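Local atomic coordinates of hydroxymethyldihydropterin pyrophosphokinase-dihydropteroate synthase, putative (Plasmodium vivax, PDB entry 5Z79), a protein that probably catalyses two consecutive steps of folate biosynthesis, pyrophosphorylation of 6-hydroxymethyl-7,8-dihydropterin and condensation of the resulting diphosphate with 4-aminobenzoate to give dihydropteroate. Residues E118-V124 and N215-E220; A133-I137 and V267-Y271; W409-E413 and V444-P449. Numbering follows the deposited sequence.

Contact 1: E118-V124 and N215-E220; sequences ESIIREV and NYTIFE
Build E118-V124 as an irregular, mostly extended loop that kinks at I120 (phi/psi -54/-58), and lay it beside N215-E220, in roughly the same sense; I218-E220 forms a short strand. The CA atoms come closest at E123 and I218, 4.7 Å apart. Two main-chain donors are satisfied across the junction: V124 N gives to T217 O (3.0 Å), and T217 N gives to the side chain of E123 at OE1 (3.0 Å). T217 is thus held through both its amide and its carbonyl, by a carboxylate on one and a backbone NH on the other. E123 CA makes a CA-H...O contact to T217 O, at 3.4 Å. At one end R122, with chi1 and chi2 both t, reaches round so that NE forms a salt bridge with E220 OE2 (3.0 Å), the carboxylate lying at the edge of the guanidinium. At the other end the Y216 ring (chi1 m) takes S119 CB over its face, 3.6 Å from the centroid, a CH-pi contact; the Y216 hydroxyl is hydrogen-bonded to N117 O, and Y216 O to H288 NE2. S119 OG, with chi1 t, gives to I121 O within the loop at a very short modelled 2.4 Å. Between these ends I121 CG2 packs on I218 CG2 (4.1 Å). The arrangement is a loop laid against the short strand of a two-stranded antiparallel sheet in the HPPK part: I218 and E220 bond through their backbones to I264 and L262 of strand 262-264, I121 and I218 lean on the start of helix 174-188, and T217 and F219 touch helix 126-146.

Contact 2: A133-I137 and V267-Y271; sequences ARRII and VYTKY
I137, V267 and Y271 carry this contact, a purely packed one between a helix and an irregular loop. A133-I137 is one turn from the middle of a longer helix, closed by I137 N to A133 O at 2.9 Å. V267-Y271 coils without forming a regular helix; T269 and K270 occupy the corners of a type I turn, with Y271 N bonded to Y268 O (2.9 Å). The backbones are nearest at A133 and V267, whose CA atoms are 5.8 Å apart. I137, chi1 m and chi2 t, sends its chain into the concave side of the loop: CG1 meets V267 CG1 at 3.5 Å, and CD1 meets Y271 CE2 at 3.4 Å. V267 (chi1 t) points at the helix and touches A133 CB through its CG1, at 4.3 Å. Y271, chi1 m, faces the helix too, and R134 CD lies 3.4 Å from its OH. Beside this group the Y268 ring flanks I137, CE1 to CG1 4.0 Å, with its side chain about 4 Å from the bound ATP analogue. The packing thus lies beside the nucleotide pocket of the HPPK part, which includes H266 and R272, and joins the loop between strand 262-264 and helix 273-282 to helix 126-146.

Contact 3: W409-E413 and V444-P449; sequences WHKLE and VRDAKP
The indole of W409 is the apolar centre: the residue points at the second segment with chi1 t and chi2 near -96°, and loses more surface here than any other. V444, chi1 t, packs at its rim, CG1 3.6 Å from W409 CZ2, while V444 O lies near the ring plane, 3.2 Å from the same CZ2. P449 CD closes on W409 CZ3 at 4.0 Å. Over one face lies the aliphatic part of K448, its CG 3.7 Å from the centroid of the five-membered W409 ring, a CH-pi contact. Further out E413, one turn along from W409, sets its CG 3.8 Å from V444 CG1. At the polar edge W409 NE1 makes a weak hydrogen bond to E413 OE2 (3.4 Å), and K448 NZ stands 4.3 Å from E413 OE2, too far for a salt bridge. The helices run antiparallel, with CA pairs W409-K448 at 7.9 Å and E413-V444 at 6.7 Å; K448 is where the second leaves helical geometry. In the TIM-barrel DHPS part, this joins helices 394-418 and 437-447, both in the connection from strand 374-378 to parallel strand 450-454, with helix 357-369 touching W409 through F365 and P449 through A368.

In the fold
From the N terminus the chain first lays down 118-124, then 133-137 on the helix that follows; 215-220 returns to close contact 1, and 267-271 closes contact 2. The two loops therefore cross, and they also touch: F219 CZ of contact 1 lies 4.2 Å from I136 CG1 of contact 2; the centres of the two contacts are about 17 Å apart. Together they join helix 126-146 and the loop before it to strand 218-220 and to the loop that follows strand 262-264. Contact 3 opens only after both are closed, a short closure between two helices that link strands of the DHPS barrel, on the opposite side of the chain's centre, its centre about 53 Å from that of contact 1.

Contact 1: E118-V124 and N215-E220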
ATOM      1  N   GLU A 118     -22.252 -51.288  13.550  1.00 43.18           N
ATOM      2  CA  GLU A 118     -22.872 -51.250  14.894  1.00 43.83           C
ATOM      3  C   GLU A 118     -21.762 -51.080  15.925  1.00 42.80           C
ATOM      4  O   GLU A 118     -20.661 -51.621  15.747  1.00 42.13           O
ATOM      5  CB  GLU A 118     -23.593 -52.563  15.176  1.00 45.39           C
ATOM      6  CG  GLU A 118     -24.657 -52.938  14.163  1.00 46.68           C
ATOM      7  CD  GLU A 118     -25.963 -52.211  14.429  1.00 47.63           C
ATOM      8  OE1 GLU A 118     -25.947 -51.171  15.126  1.00 47.01           O
ATOM      9  OE2 GLU A 118     -27.022 -52.695  13.961  1.00 49.14           O
ATOM     10  N   SER A 119     -22.013 -50.341  16.995  1.00 42.77           N
ATOM     11  CA  SER A 119     -20.958 -50.178  17.982  1.00 41.93           C
ATOM     12  C   SER A 119     -20.747 -51.457  18.751  1.00 42.64           C
ATOM     13  O   SER A 119     -21.642 -51.886  19.459  1.00 43.84           O
ATOM     14  CB  SER A 119     -21.272 -49.044  18.968  1.00 41.87           C
ATOM     15  OG  SER A 119     -20.199 -48.873  19.885  1.00 41.14           O
ATOM     16  N   ILE A 120     -19.571 -52.059  18.637  1.00 42.00           N
ATOM     17  CA  ILE A 120     -19.213 -53.121  19.558  1.00 42.59           C
ATOM     18  C   ILE A 120     -19.373 -52.598  20.966  1.00 42.79           C
ATOM     19  O   ILE A 120     -20.151 -53.160  21.734  1.00 43.99           O
ATOM     20  CB  ILE A 120     -17.781 -53.637  19.390  1.00 41.82           C
ATOM     21  CG1 ILE A 120     -17.687 -54.626  18.212  1.00 42.18           C
ATOM     22  CG2 ILE A 120     -17.319 -54.349  20.653  1.00 42.31           C
ATOM     23  CD1 ILE A 120     -17.171 -54.021  16.917  1.00 41.18           C
ATOM     24  N   ILE A 121     -18.662 -51.522  21.300  1.00 41.74           N
ATOM     25  CA  ILE A 121     -18.755 -50.939  22.644  1.00 42.00           C
ATOM     26  C   ILE A 121     -20.139 -50.323  22.950  1.00 42.90           C
ATOM     27  O   ILE A 121     -20.789 -49.768  22.075  1.00 42.82           O
ATOM     28  CB  ILE A 121     -17.616 -49.905  22.890  1.00 40.78           C
ATOM     29  CG1 ILE A 121     -16.304 -50.627  23.021  1.00 40.32           C
ATOM     30  CG2 ILE A 121     -17.825 -49.108  24.185  1.00 41.15           C
ATOM     31  CD1 ILE A 121     -15.145 -49.692  22.910  1.00 39.12           C
ATOM     32  N   ARG A 122     -20.547 -50.424  24.212  1.00 43.83           N
ATOM     33  CA  ARG A 122     -21.826 -49.893  24.703  1.00 44.91           C
ATOM     34  C   ARG A 122     -22.028 -48.381  24.424  1.00 44.33           C
ATOM     35  O   ARG A 122     -21.262 -47.542  24.896  1.00 43.58           O
ATOM     36  CB  ARG A 122     -21.956 -50.210  26.214  1.00 45.92           C
ATOM     37  CG  ARG A 122     -23.162 -49.612  26.914  1.00 47.16           C
ATOM     38  CD  ARG A 122     -23.098 -49.787  28.432  1.00 48.06           C
ATOM     39  NE  ARG A 122     -22.705 -48.569  29.185  1.00 47.75           N
ATOM     40  CZ  ARG A 122     -23.524 -47.766  29.894  1.00 48.74           C
ATOM     41  NH1 ARG A 122     -24.834 -48.004  29.978  1.00 50.16           N
ATOM     42  NH2 ARG A 122     -23.022 -46.707  30.539  1.00 48.45           N
ATOM     43  N   GLU A 123     -23.070 -48.056  23.661  1.00 44.81           N
ATOM     44  CA  GLU A 123     -23.513 -46.677  23.450  1.00 44.65           C
ATOM     45  C   GLU A 123     -24.368 -46.157  24.623  1.00 45.91           C
ATOM     46  O   GLU A 123     -24.785 -46.902  25.476  1.00 47.01           O
ATOM     47  CB  GLU A 123     -24.284 -46.553  22.125  1.00 44.80           C
ATOM     48  CG  GLU A 123     -23.392 -46.476  20.894  1.00 43.39           C
ATOM     49  CD  GLU A 123     -24.106 -45.894  19.669  1.00 43.48           C
ATOM     50  OE1 GLU A 123     -23.948 -44.670  19.365  1.00 42.81           O
ATOM     51  OE2 GLU A 123     -24.849 -46.666  19.011  1.00 44.33           O
ATOM     52  N   VAL A 124     -24.630 -44.865  24.636  1.00 45.84           N
ATOM     53  CA  VAL A 124     -25.260 -44.176  25.756  1.00 46.96           C
ATOM     54  C   VAL A 124     -26.211 -43.109  25.175  1.00 47.46           C
ATOM     55  O   VAL A 124     -25.988 -42.627  24.054  1.00 46.51           O
ATOM     56  CB  VAL A 124     -24.159 -43.547  26.649  1.00 46.24           C
ATOM     57  CG1 VAL A 124     -24.691 -42.467  27.570  1.00 47.22           C
ATOM     58  CG2 VAL A 124     -23.440 -44.621  27.453  1.00 46.25           C
ATOM     59  N   ASN A 215     -20.757 -42.353  14.012  1.00 37.69           N
ATOM     60  CA  ASN A 215     -21.825 -41.636  14.692  1.00 38.60           C
ATOM     61  C   ASN A 215     -21.967 -41.951  16.189  1.00 39.16           C
ATOM     62  O   ASN A 215     -22.904 -41.463  16.831  1.00 40.12           O
ATOM     63  CB  ASN A 215     -23.167 -41.925  13.984  1.00 39.86           C
ATOM     64  CG  ASN A 215     -23.568 -43.407  14.007  1.00 40.73           C
ATOM     65  OD1 ASN A 215     -22.755 -44.308  13.814  1.00 40.20           O
ATOM     66  ND2 ASN A 215     -24.840 -43.655  14.206  1.00 42.18           N
ATOM     67  N   TYR A 216     -21.046 -42.743  16.743  1.00 38.67           N
ATOM     68  CA  TYR A 216     -21.240 -43.328  18.073  1.00 39.39           C
ATOM     69  C   TYR A 216     -21.270 -42.264  19.155  1.00 39.51           C
ATOM     70  O   TYR A 216     -20.599 -41.241  19.038  1.00 38.66           O
ATOM     71  CB  TYR A 216     -20.148 -44.368  18.422  1.00 38.87           C
ATOM     72  CG  TYR A 216     -19.967 -45.574  17.486  1.00 38.86           C
ATOM     73  CD1 TYR A 216     -20.893 -45.899  16.517  1.00 39.55           C
ATOM     74  CD2 TYR A 216     -18.851 -46.399  17.621  1.00 38.32           C
ATOM     75  CE1 TYR A 216     -20.693 -46.977  15.680  1.00 39.66           C
ATOM     76  CE2 TYR A 216     -18.649 -47.491  16.804  1.00 38.44           C
ATOM     77  CZ  TYR A 216     -19.572 -47.785  15.829  1.00 39.12           C
ATOM     78  OH  TYR A 216     -19.370 -48.894  15.009  1.00 39.39           O
ATOM     79  N   THR A 217     -22.073 -42.529  20.185  1.00 40.70           N
ATOM     80  CA  THR A 217     -22.160 -41.729  21.400  1.00 41.14           C
ATOM     81  C   THR A 217     -21.847 -42.639  22.553  1.00 41.57           C
ATOM     82  O   THR A 217     -22.634 -43.470  22.876  1.00 42.64           O
ATOM     83  CB  THR A 217     -23.591 -41.204  21.638  1.00 42.55           C
ATOM     84  OG1 THR A 217     -23.940 -40.240  20.640  1.00 42.32           O
ATOM     85  CG2 THR A 217     -23.722 -40.543  23.006  1.00 43.27           C
ATOM     86  N   ILE A 218     -20.706 -42.460  23.190  1.00 40.85           N
ATOM     87  CA  ILE A 218     -20.180 -43.430  24.153  1.00 41.11           C
ATOM     88  C   ILE A 218     -19.653 -42.735  25.426  1.00 41.28           C
ATOM     89  O   ILE A 218     -18.961 -41.731  25.347  1.00 40.54           O
ATOM     90  CB  ILE A 218     -19.012 -44.234  23.494  1.00 40.02           C
ATOM     91  CG1 ILE A 218     -19.540 -45.137  22.365  1.00 40.13           C
ATOM     92  CG2 ILE A 218     -18.212 -45.008  24.539  1.00 40.18           C
ATOM     93  CD1 ILE A 218     -18.497 -45.650  21.411  1.00 39.07           C
ATOM     94  N   PHE A 219     -19.962 -43.292  26.592  1.00 42.36           N
ATOM     95  CA  PHE A 219     -19.278 -42.912  27.827  1.00 42.58           C
ATOM     96  C   PHE A 219     -19.048 -44.095  28.785  1.00 43.28           C
ATOM     97  O   PHE A 219     -19.963 -44.559  29.458  1.00 44.56           O
ATOM     98  CB  PHE A 219     -20.033 -41.802  28.529  1.00 43.54           C
ATOM     99  CG  PHE A 219     -19.179 -40.996  29.462  1.00 43.51           C
ATOM    100  CD1 PHE A 219     -18.713 -41.537  30.654  1.00 44.15           C
ATOM    101  CD2 PHE A 219     -18.851 -39.705  29.158  1.00 42.98           C
ATOM    102  CE1 PHE A 219     -17.935 -40.803  31.523  1.00 44.30           C
ATOM    103  CE2 PHE A 219     -18.074 -38.963  30.021  1.00 43.11           C
ATOM    104  CZ  PHE A 219     -17.617 -39.513  31.208  1.00 43.79           C
ATOM    105  N   GLU A 220     -17.805 -44.565  28.829  1.00 42.50           N
ATOM    106  CA  GLU A 220     -17.401 -45.625  29.721  1.00 43.11           C
ATOM    107  C   GLU A 220     -16.539 -44.989  30.785  1.00 43.23           C
ATOM    108  O   GLU A 220     -15.476 -44.498  30.497  1.00 42.27           O
ATOM    109  CB  GLU A 220     -16.674 -46.750  28.957  1.00 42.37           C
ATOM    110  CG  GLU A 220     -17.581 -47.562  28.031  1.00 42.59           C
ATOM    111  CD  GLU A 220     -18.816 -48.156  28.719  1.00 44.10           C
ATOM    112  OE1 GLU A 220     -18.647 -48.914  29.690  1.00 44.90           O
ATOM    113  OE2 GLU A 220     -19.957 -47.861  28.292  1.00 44.59           O
TER

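Contact 2: A133-I137 and V267-Y271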
ATOM      1  N   ALA A 133     -20.357 -35.600  30.945  1.00 45.98           N
ATOM      2  CA  ALA A 133     -19.365 -34.707  30.393  1.00 44.84           C
ATOM      3  C   ALA A 133     -19.286 -33.459  31.234  1.00 45.81           C
ATOM      4  O   ALA A 133     -18.210 -33.052  31.647  1.00 45.50           O
ATOM      5  CB  ALA A 133     -19.715 -34.350  28.965  1.00 43.94           C
ATOM      6  N   ARG A 134     -20.435 -32.868  31.524  1.00 47.17           N
ATOM      7  CA  ARG A 134     -20.461 -31.621  32.286  1.00 48.31           C
ATOM      8  C   ARG A 134     -19.853 -31.813  33.691  1.00 49.20           C
ATOM      9  O   ARG A 134     -19.220 -30.922  34.207  1.00 49.57           O
ATOM     10  CB  ARG A 134     -21.875 -31.017  32.299  1.00 49.76           C
ATOM     11  CG  ARG A 134     -22.529 -30.960  30.899  1.00 49.02           C
ATOM     12  CD  ARG A 134     -22.147 -29.795  29.976  1.00 48.20           C
ATOM     13  NE  ARG A 134     -22.067 -28.464  30.609  1.00 49.25           N
ATOM     14  CZ  ARG A 134     -22.969 -27.933  31.448  1.00 51.18           C
ATOM     15  NH1 ARG A 134     -24.052 -28.612  31.835  1.00 52.34           N
ATOM     16  NH2 ARG A 134     -22.771 -26.708  31.948  1.00 52.09           N
ATOM     17  N   ARG A 135     -19.983 -32.986  34.293  1.00 49.57           N
ATOM     18  CA  ARG A 135     -19.228 -33.275  35.515  1.00 50.22           C
ATOM     19  C   ARG A 135     -17.727 -33.229  35.294  1.00 48.90           C
ATOM     20  O   ARG A 135     -17.015 -32.689  36.111  1.00 49.51           O
ATOM     21  CB  ARG A 135     -19.549 -34.648  36.043  1.00 50.67           C
ATOM     22  CG  ARG A 135     -20.968 -34.821  36.450  1.00 52.22           C
ATOM     23  CD  ARG A 135     -21.046 -35.974  37.416  1.00 53.10           C
ATOM     24  NE  ARG A 135     -22.436 -36.346  37.667  1.00 54.50           N
ATOM     25  CZ  ARG A 135     -23.246 -35.767  38.553  1.00 56.41           C
ATOM     26  NH1 ARG A 135     -22.842 -34.743  39.310  1.00 57.24           N
ATOM     27  NH2 ARG A 135     -24.489 -36.229  38.686  1.00 57.65           N
ATOM     28  N   ILE A 136     -17.249 -33.826  34.209  1.00 47.23           N
ATOM     29  CA  ILE A 136     -15.809 -33.881  33.927  1.00 45.99           C
ATOM     30  C   ILE A 136     -15.263 -32.495  33.639  1.00 45.74           C
ATOM     31  O   ILE A 136     -14.134 -32.198  34.018  1.00 45.61           O
ATOM     32  CB  ILE A 136     -15.463 -34.812  32.714  1.00 44.33           C
ATOM     33  CG1 ILE A 136     -15.735 -36.290  33.042  1.00 44.56           C
ATOM     34  CG2 ILE A 136     -14.008 -34.657  32.252  1.00 43.09           C
ATOM     35  CD1 ILE A 136     -14.843 -36.908  34.111  1.00 45.04           C
ATOM     36  N   ILE A 137     -16.053 -31.669  32.954  1.00 45.75           N
ATOM     37  CA  ILE A 137     -15.622 -30.316  32.625  1.00 45.60           C
ATOM     38  C   ILE A 137     -15.620 -29.446  33.865  1.00 47.28           C
ATOM     39  O   ILE A 137     -14.655 -28.728  34.087  1.00 47.27           O
ATOM     40  CB  ILE A 137     -16.494 -29.637  31.555  1.00 45.30           C
ATOM     41  CG1 ILE A 137     -16.350 -30.352  30.211  1.00 43.63           C
ATOM     42  CG2 ILE A 137     -16.089 -28.171  31.413  1.00 45.49           C
ATOM     43  CD1 ILE A 137     -17.411 -29.960  29.213  1.00 43.54           C
ATOM     44  N   VAL A 267     -14.782 -34.989  25.155  1.00 37.44           N
ATOM     45  CA  VAL A 267     -15.508 -34.170  26.109  1.00 38.67           C
ATOM     46  C   VAL A 267     -15.566 -32.710  25.698  1.00 38.63           C
ATOM     47  O   VAL A 267     -16.620 -32.072  25.817  1.00 39.54           O
ATOM     48  CB  VAL A 267     -14.864 -34.244  27.505  1.00 39.37           C
ATOM     49  CG1 VAL A 267     -15.560 -33.298  28.479  1.00 40.76           C
ATOM     50  CG2 VAL A 267     -14.917 -35.664  28.046  1.00 39.65           C
ATOM     51  N   TYR A 268     -14.428 -32.200  25.232  1.00 37.70           N
ATOM     52  CA  TYR A 268     -14.269 -30.790  24.847  1.00 37.63           C
ATOM     53  C   TYR A 268     -14.545 -30.428  23.398  1.00 36.82           C
ATOM     54  O   TYR A 268     -14.384 -29.275  23.032  1.00 36.76           O
ATOM     55  CB  TYR A 268     -12.871 -30.321  25.202  1.00 37.26           C
ATOM     56  CG  TYR A 268     -12.700 -30.208  26.672  1.00 38.40           C
ATOM     57  CD1 TYR A 268     -13.112 -29.069  27.354  1.00 39.54           C
ATOM     58  CD2 TYR A 268     -12.150 -31.238  27.396  1.00 38.47           C
ATOM     59  CE1 TYR A 268     -12.946 -28.952  28.711  1.00 40.73           C
ATOM     60  CE2 TYR A 268     -11.992 -31.134  28.763  1.00 39.63           C
ATOM     61  CZ  TYR A 268     -12.388 -29.985  29.403  1.00 40.75           C
ATOM     62  OH  TYR A 268     -12.226 -29.907  30.744  1.00 42.01           O
ATOM     63  N   THR A 269     -14.995 -31.375  22.588  1.00 36.33           N
ATOM     64  CA  THR A 269     -15.098 -31.124  21.170  1.00 35.54           C
ATOM     65  C   THR A 269     -15.850 -29.843  20.849  1.00 36.10           C
ATOM     66  O   THR A 269     -15.399 -29.050  20.041  1.00 35.51           O
ATOM     67  CB  THR A 269     -15.757 -32.279  20.401  1.00 35.33           C
ATOM     68  OG1 THR A 269     -15.026 -33.504  20.610  1.00 34.84           O
ATOM     69  CG2 THR A 269     -15.736 -31.966  18.926  1.00 34.57           C
ATOM     70  N   LYS A 270     -16.996 -29.621  21.476  1.00 37.34           N
ATOM     71  CA  LYS A 270     -17.811 -28.457  21.119  1.00 38.04           C
ATOM     72  C   LYS A 270     -17.524 -27.254  22.000  1.00 38.78           C
ATOM     73  O   LYS A 270     -18.122 -26.207  21.811  1.00 39.49           O
ATOM     74  CB  LYS A 270     -19.312 -28.824  21.079  1.00 39.11           C
ATOM     75  CG  LYS A 270     -20.148 -28.519  22.314  1.00 40.70           C
ATOM     76  CD  LYS A 270     -21.480 -29.278  22.253  1.00 41.63           C
ATOM     77  CE  LYS A 270     -22.658 -28.589  22.925  1.00 43.42           C
ATOM     78  NZ  LYS A 270     -23.749 -29.597  23.079  1.00 44.32           N
ATOM     79  N   TYR A 271     -16.589 -27.391  22.933  1.00 38.71           N
ATOM     80  CA  TYR A 271     -16.302 -26.322  23.882  1.00 39.61           C
ATOM     81  C   TYR A 271     -14.926 -25.627  23.732  1.00 38.88           C
ATOM     82  O   TYR A 271     -14.674 -24.635  24.409  1.00 39.71           O
ATOM     83  CB  TYR A 271     -16.416 -26.862  25.295  1.00 40.59           C
ATOM     84  CG  TYR A 271     -17.733 -27.515  25.638  1.00 41.56           C
ATOM     85  CD1 TYR A 271     -18.880 -26.768  25.794  1.00 42.87           C
ATOM     86  CD2 TYR A 271     -17.813 -28.874  25.855  1.00 41.31           C
ATOM     87  CE1 TYR A 271     -20.076 -27.356  26.140  1.00 43.91           C
ATOM     88  CE2 TYR A 271     -19.005 -29.475  26.207  1.00 42.31           C
ATOM     89  CZ  TYR A 271     -20.136 -28.713  26.344  1.00 43.61           C
ATOM     90  OH  TYR A 271     -21.324 -29.314  26.692  1.00 44.74           O
TER

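Contact 3: W409-E413 and V444-P449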
ATOM      1  N   TRP A 409      27.014 -27.158   0.054  1.00 43.10           N
ATOM      2  CA  TRP A 409      26.476 -26.781   1.348  1.00 42.46           C
ATOM      3  C   TRP A 409      27.013 -27.632   2.458  1.00 43.27           C
ATOM      4  O   TRP A 409      27.098 -27.209   3.577  1.00 43.51           O
ATOM      5  CB  TRP A 409      24.963 -26.920   1.374  1.00 40.61           C
ATOM      6  CG  TRP A 409      24.393 -26.324   2.597  1.00 40.04           C
ATOM      7  CD1 TRP A 409      24.066 -26.960   3.750  1.00 39.80           C
ATOM      8  CD2 TRP A 409      24.119 -24.945   2.812  1.00 39.82           C
ATOM      9  NE1 TRP A 409      23.583 -26.068   4.670  1.00 39.44           N
ATOM     10  CE2 TRP A 409      23.611 -24.818   4.116  1.00 39.47           C
ATOM     11  CE3 TRP A 409      24.250 -23.791   2.017  1.00 39.98           C
ATOM     12  CZ2 TRP A 409      23.241 -23.598   4.643  1.00 39.32           C
ATOM     13  CZ3 TRP A 409      23.877 -22.590   2.534  1.00 39.79           C
ATOM     14  CH2 TRP A 409      23.377 -22.497   3.837  1.00 39.48           C
ATOM     15  N   HIS A 410      27.327 -28.870   2.162  1.00 43.72           N
ATOM     16  CA  HIS A 410      27.806 -29.780   3.190  1.00 44.54           C
ATOM     17  C   HIS A 410      29.264 -29.453   3.568  1.00 46.56           C
ATOM     18  O   HIS A 410      29.676 -29.662   4.720  1.00 47.34           O
ATOM     19  CB  HIS A 410      27.628 -31.229   2.702  1.00 44.45           C
ATOM     20  CG  HIS A 410      28.202 -32.263   3.615  1.00 45.48           C
ATOM     21  ND1 HIS A 410      27.491 -32.798   4.667  1.00 44.74           N
ATOM     22  CD2 HIS A 410      29.407 -32.886   3.610  1.00 47.30           C
ATOM     23  CE1 HIS A 410      28.240 -33.697   5.283  1.00 46.02           C
ATOM     24  NE2 HIS A 410      29.409 -33.761   4.665  1.00 47.61           N
ATOM     25  N   LYS A 411      30.029 -28.938   2.603  1.00 47.50           N
ATOM     26  CA  LYS A 411      31.380 -28.429   2.874  1.00 49.48           C
ATOM     27  C   LYS A 411      31.362 -27.197   3.797  1.00 49.55           C
ATOM     28  O   LYS A 411      32.238 -27.021   4.637  1.00 51.05           O
ATOM     29  CB  LYS A 411      32.081 -28.030   1.578  1.00 50.39           C
ATOM     30  CG  LYS A 411      32.656 -29.163   0.754  1.00 51.34           C
ATOM     31  CD  LYS A 411      33.096 -28.574  -0.571  1.00 51.93           C
ATOM     32  CE  LYS A 411      33.867 -29.560  -1.416  1.00 53.32           C
ATOM     33  NZ  LYS A 411      33.834 -29.088  -2.828  1.00 53.28           N
ATOM     34  N   LEU A 412      30.375 -26.331   3.599  1.00 48.05           N
ATOM     35  CA  LEU A 412      30.116 -25.234   4.505  1.00 47.91           C
ATOM     36  C   LEU A 412      29.945 -25.743   5.937  1.00 47.98           C
ATOM     37  O   LEU A 412      30.751 -25.422   6.802  1.00 49.44           O
ATOM     38  CB  LEU A 412      28.885 -24.479   4.020  1.00 46.13           C
ATOM     39  CG  LEU A 412      28.441 -23.163   4.648  1.00 45.83           C
ATOM     40  CD1 LEU A 412      29.574 -22.174   4.838  1.00 47.63           C
ATOM     41  CD2 LEU A 412      27.380 -22.559   3.749  1.00 44.30           C
ATOM     42  N   GLU A 413      28.940 -26.578   6.184  1.00 46.57           N
ATOM     43  CA  GLU A 413      28.747 -27.168   7.515  1.00 46.65           C
ATOM     44  C   GLU A 413      30.044 -27.791   8.122  1.00 48.68           C
ATOM     45  O   GLU A 413      30.284 -27.725   9.320  1.00 49.46           O
ATOM     46  CB  GLU A 413      27.659 -28.230   7.471  1.00 45.11           C
ATOM     47  CG  GLU A 413      26.337 -27.828   6.834  1.00 43.20           C
ATOM     48  CD  GLU A 413      25.186 -28.758   7.226  1.00 41.85           C
ATOM     49  OE1 GLU A 413      25.517 -29.845   7.732  1.00 42.43           O
ATOM     50  OE2 GLU A 413      23.974 -28.411   7.038  1.00 40.35           O
ATOM     51  N   VAL A 444      23.599 -22.680  10.759  1.00 42.03           N
ATOM     52  CA  VAL A 444      23.824 -22.998   9.353  1.00 41.60           C
ATOM     53  C   VAL A 444      22.579 -23.615   8.725  1.00 39.80           C
ATOM     54  O   VAL A 444      22.174 -23.236   7.636  1.00 39.05           O
ATOM     55  CB  VAL A 444      24.990 -23.966   9.125  1.00 42.68           C
ATOM     56  CG1 VAL A 444      25.041 -24.370   7.654  1.00 42.14           C
ATOM     57  CG2 VAL A 444      26.299 -23.325   9.545  1.00 44.62           C
ATOM     58  N   ARG A 445      21.951 -24.567   9.390  1.00 39.19           N
ATOM     59  CA  ARG A 445      20.861 -25.237   8.716  1.00 37.69           C
ATOM     60  C   ARG A 445      19.651 -24.340   8.584  1.00 36.59           C
ATOM     61  O   ARG A 445      18.960 -24.367   7.563  1.00 35.60           O
ATOM     62  CB  ARG A 445      20.540 -26.585   9.366  1.00 37.41           C
ATOM     63  CG  ARG A 445      19.616 -26.560  10.557  1.00 36.95           C
ATOM     64  CD  ARG A 445      19.459 -27.977  11.058  1.00 36.84           C
ATOM     65  NE  ARG A 445      20.685 -28.470  11.687  1.00 38.29           N
ATOM     66  CZ  ARG A 445      20.810 -28.748  12.980  1.00 38.97           C
ATOM     67  NH1 ARG A 445      19.777 -28.594  13.809  1.00 38.32           N
ATOM     68  NH2 ARG A 445      21.984 -29.172  13.449  1.00 40.42           N
ATOM     69  N   ASP A 446      19.399 -23.524   9.597  1.00 36.90           N
ATOM     70  CA  ASP A 446      18.358 -22.492   9.464  1.00 36.14           C
ATOM     71  C   ASP A 446      18.699 -21.502   8.327  1.00 36.28           C
ATOM     72  O   ASP A 446      17.797 -20.950   7.699  1.00 35.42           O
ATOM     73  CB  ASP A 446      18.123 -21.708  10.770  1.00 36.72           C
ATOM     74  CG  ASP A 446      17.638 -22.597  11.959  1.00 36.59           C
ATOM     75  OD1 ASP A 446      17.347 -23.850  11.772  1.00 35.90           O
ATOM     76  OD2 ASP A 446      17.562 -21.979  13.089  1.00 37.30           O
ATOM     77  N   ALA A 447      19.984 -21.279   8.057  1.00 37.45           N
ATOM     78  CA  ALA A 447      20.390 -20.375   6.974  1.00 37.73           C
ATOM     79  C   ALA A 447      20.134 -20.937   5.594  1.00 36.89           C
ATOM     80  O   ALA A 447      19.804 -20.198   4.694  1.00 36.54           O
ATOM     81  CB  ALA A 447      21.856 -20.008   7.106  1.00 39.38           C
ATOM     82  N   LYS A 448      20.285 -22.247   5.438  1.00 36.67           N
ATOM     83  CA  LYS A 448      20.169 -22.912   4.140  1.00 36.13           C
ATOM     84  C   LYS A 448      18.864 -22.592   3.486  1.00 34.84           C
ATOM     85  O   LYS A 448      17.840 -22.762   4.116  1.00 34.03           O
ATOM     86  CB  LYS A 448      20.246 -24.430   4.333  1.00 36.01           C
ATOM     87  CG  LYS A 448      20.335 -25.303   3.067  1.00 35.80           C
ATOM     88  CD  LYS A 448      19.846 -26.733   3.332  1.00 35.28           C
ATOM     89  CE  LYS A 448      20.613 -27.374   4.499  1.00 36.18           C
ATOM     90  NZ  LYS A 448      20.357 -28.815   4.779  1.00 35.98           N
ATOM     91  N   PRO A 449      18.894 -22.159   2.219  1.00 34.76           N
ATOM     92  CA  PRO A 449      17.678 -21.873   1.489  1.00 33.67           C
ATOM     93  C   PRO A 449      16.811 -23.105   1.194  1.00 32.73           C
ATOM     94  O   PRO A 449      17.320 -24.185   0.940  1.00 33.00           O
ATOM     95  CB  PRO A 449      18.194 -21.256   0.184  1.00 34.12           C
ATOM     96  CG  PRO A 449      19.565 -21.754   0.039  1.00 35.23           C
ATOM     97  CD  PRO A 449      20.082 -21.816   1.429  1.00 35.82           C
TER